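Local atomic coordinates of 3-oxoacyl-[acyl-carrier-protein] synthase 3 (Micrococcus luteus NCTC 2665, PDB entry 4EWP), a protein that probably catalyses the first condensation of fatty acid synthesis, joining an acetyl primer from acetyl-CoA to two carbons from malonyl-ACP. Residues D283-A286 with K287-L291. Residues are numbered along the deposited sequence; the frame is centred on the assembly and turned at random.
Sequences DEFA and KQLKL
Lys287 and Glu284, one turn apart near the end of helix 279-288, run side by side and point the same way. Their charged ends stop short of a salt bridge, with OE2 of Glu284 4.6 Å from NZ of Lys287, and a water bridges them, donating to OE2 and accepting from NZ. Lys287 reaches it with CG anti to the backbone N (chi1 171°), whereas Glu284 gives OE1 to Arg280 in a salt bridge. Along the backbone, N of Lys287 donates a hydrogen bond to O of Asp283 (3.0 Å). On the buried side, CE2 of Phe285 lies 4.0 Å from CD1 of Leu289. Replacing Phe285 by an alanine is likely to open a gap beside Leu289 and leave Phe272 without its edge-to-face partner. In the closing Schellman motif, the positive phi of Lys290 (51°) turns the chain out of the helix while its N still bonds to O of Lys287. Leu291 thus returns to Ala286, CG 3.8 Å from O of Ala286 and CD1 facing its CB. Helix 279-288 links strands 269-274 and 296-297 in a beta-alpha-beta unit of the thiolase-like fold; Phe285 and Leu289 pack on strands 269-274 and 330-337, Ala286 and Leu291 meet Val297, and Gln288 touches helix 240-262.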
ATOM      1  N   ASP A 283     -20.624   9.661  18.808  1.00 31.54           N
ATOM      2  CA  ASP A 283     -21.227   9.945  20.114  1.00 35.40           C
ATOM      3  C   ASP A 283     -21.044   8.802  21.118  1.00 36.81           C
ATOM      4  O   ASP A 283     -20.589   9.018  22.238  1.00 34.75           O
ATOM      5  CB  ASP A 283     -22.720  10.240  19.977  1.00 38.71           C
ATOM      6  CG  ASP A 283     -23.000  11.492  19.181  1.00 42.32           C
ATOM      7  OD1 ASP A 283     -22.054  12.259  18.940  1.00 41.03           O
ATOM      8  OD2 ASP A 283     -24.170  11.712  18.804  1.00 45.03           O
ATOM      9  N   GLU A 284     -21.405   7.587  20.709  1.00 36.81           N
ATOM     10  CA  GLU A 284     -21.384   6.438  21.601  1.00 38.19           C
ATOM     11  C   GLU A 284     -19.948   6.149  22.034  1.00 34.60           C
ATOM     12  O   GLU A 284     -19.684   5.793  23.192  1.00 32.78           O
ATOM     13  CB  GLU A 284     -22.006   5.225  20.906  1.00 41.70           C
ATOM     14  CG  GLU A 284     -22.415   4.105  21.837  1.00 44.17           C
ATOM     15  CD  GLU A 284     -23.263   4.588  22.996  1.00 47.75           C
ATOM     16  OE1 GLU A 284     -24.362   5.129  22.752  1.00 49.19           O
ATOM     17  OE2 GLU A 284     -22.820   4.430  24.154  1.00 48.74           O
ATOM     18  N   PHE A 285     -19.028   6.335  21.090  1.00 29.64           N
ATOM     19  CA  PHE A 285     -17.594   6.210  21.327  1.00 32.07           C
ATOM     20  C   PHE A 285     -17.116   7.202  22.409  1.00 30.18           C
ATOM     21  O   PHE A 285     -16.519   6.814  23.417  1.00 29.86           O
ATOM     22  CB  PHE A 285     -16.877   6.463  19.997  1.00 40.85           C
ATOM     23  CG  PHE A 285     -15.551   5.787  19.872  1.00 40.43           C
ATOM     24  CD1 PHE A 285     -15.042   5.483  18.616  1.00 41.74           C
ATOM     25  CD2 PHE A 285     -14.801   5.475  20.992  1.00 41.43           C
ATOM     26  CE1 PHE A 285     -13.811   4.867  18.478  1.00 42.34           C
ATOM     27  CE2 PHE A 285     -13.564   4.860  20.867  1.00 43.25           C
ATOM     28  CZ  PHE A 285     -13.068   4.554  19.607  1.00 43.72           C
ATOM     29  N   ALA A 286     -17.400   8.482  22.203  1.00 27.58           N
ATOM     30  CA  ALA A 286     -17.045   9.512  23.173  1.00 26.91           C
ATOM     31  C   ALA A 286     -17.604   9.206  24.556  1.00 35.64           C
ATOM     32  O   ALA A 286     -16.933   9.421  25.563  1.00 37.51           O
ATOM     33  CB  ALA A 286     -17.528  10.890  22.688  1.00 26.13           C
ATOM     34  N   LYS A 287     -18.838   8.710  24.615  1.00 37.10           N
ATOM     35  CA  LYS A 287     -19.444   8.379  25.900  1.00 36.21           C
ATOM     36  C   LYS A 287     -18.673   7.246  26.575  1.00 37.63           C
ATOM     37  O   LYS A 287     -18.460   7.247  27.789  1.00 37.51           O
ATOM     38  CB  LYS A 287     -20.907   7.981  25.710  1.00 36.88           C
ATOM     39  CG  LYS A 287     -21.573   7.420  26.965  1.00 37.95           C
ATOM     40  CD  LYS A 287     -23.050   7.094  26.722  1.00 38.98           C
ATOM     41  CE  LYS A 287     -23.650   6.309  27.897  1.00 40.63           C
ATOM     42  NZ  LYS A 287     -25.126   6.110  27.762  1.00 39.95           N
ATOM     43  N   GLN A 288     -18.243   6.275  25.780  1.00 36.40           N
ATOM     44  CA  GLN A 288     -17.613   5.084  26.335  1.00 40.15           C
ATOM     45  C   GLN A 288     -16.234   5.430  26.951  1.00 38.99           C
ATOM     46  O   GLN A 288     -15.800   4.841  27.956  1.00 37.28           O
ATOM     47  CB  GLN A 288     -17.520   4.007  25.250  1.00 42.75           C
ATOM     48  CG  GLN A 288     -17.179   2.617  25.762  1.00 49.12           C
ATOM     49  CD  GLN A 288     -18.247   2.030  26.676  1.00 57.54           C
ATOM     50  OE1 GLN A 288     -19.403   2.464  26.667  1.00 58.80           O
ATOM     51  NE2 GLN A 288     -17.859   1.033  27.473  1.00 61.77           N
ATOM     52  N   LEU A 289     -15.572   6.427  26.366  1.00 34.91           N
ATOM     53  CA  LEU A 289     -14.267   6.872  26.848  1.00 30.92           C
ATOM     54  C   LEU A 289     -14.321   7.764  28.080  1.00 36.21           C
ATOM     55  O   LEU A 289     -13.281   8.189  28.583  1.00 36.92           O
ATOM     56  CB  LEU A 289     -13.508   7.595  25.744  1.00 34.00           C
ATOM     57  CG  LEU A 289     -13.104   6.699  24.579  1.00 32.83           C
ATOM     58  CD1 LEU A 289     -12.238   7.463  23.588  1.00 29.92           C
ATOM     59  CD2 LEU A 289     -12.377   5.482  25.113  1.00 35.55           C
ATOM     60  N   LYS A 290     -15.532   8.053  28.552  1.00 38.37           N
ATOM     61  CA  LYS A 290     -15.730   8.873  29.738  1.00 40.69           C
ATOM     62  C   LYS A 290     -14.981  10.203  29.699  1.00 37.19           C
ATOM     63  O   LYS A 290     -14.367  10.599  30.691  1.00 37.14           O
ATOM     64  CB  LYS A 290     -15.310   8.098  30.989  1.00 48.35           C
ATOM     65  CG  LYS A 290     -16.172   6.890  31.299  1.00 55.45           C
ATOM     66  CD  LYS A 290     -15.657   6.164  32.536  1.00 62.19           C
ATOM     67  CE  LYS A 290     -16.556   4.988  32.911  1.00 67.37           C
ATOM     68  NZ  LYS A 290     -17.865   5.431  33.487  1.00 69.75           N
ATOM     69  N   LEU A 291     -15.052  10.905  28.573  1.00 37.16           N
ATOM     70  CA  LEU A 291     -14.287  12.138  28.400  1.00 33.97           C
ATOM     71  C   LEU A 291     -14.881  13.256  29.241  1.00 37.88           C
ATOM     72  O   LEU A 291     -16.097  13.331  29.397  1.00 41.36           O
ATOM     73  CB  LEU A 291     -14.306  12.567  26.940  1.00 28.75           C
ATOM     74  CG  LEU A 291     -13.823  11.592  25.873  1.00 27.86           C
ATOM     75  CD1 LEU A 291     -13.977  12.224  24.505  1.00 26.79           C
ATOM     76  CD2 LEU A 291     -12.383  11.192  26.116  1.00 28.51           C
TER
HETATM   77  O   HOH W   1     -25.210   4.120  25.657  1.00 49.48           O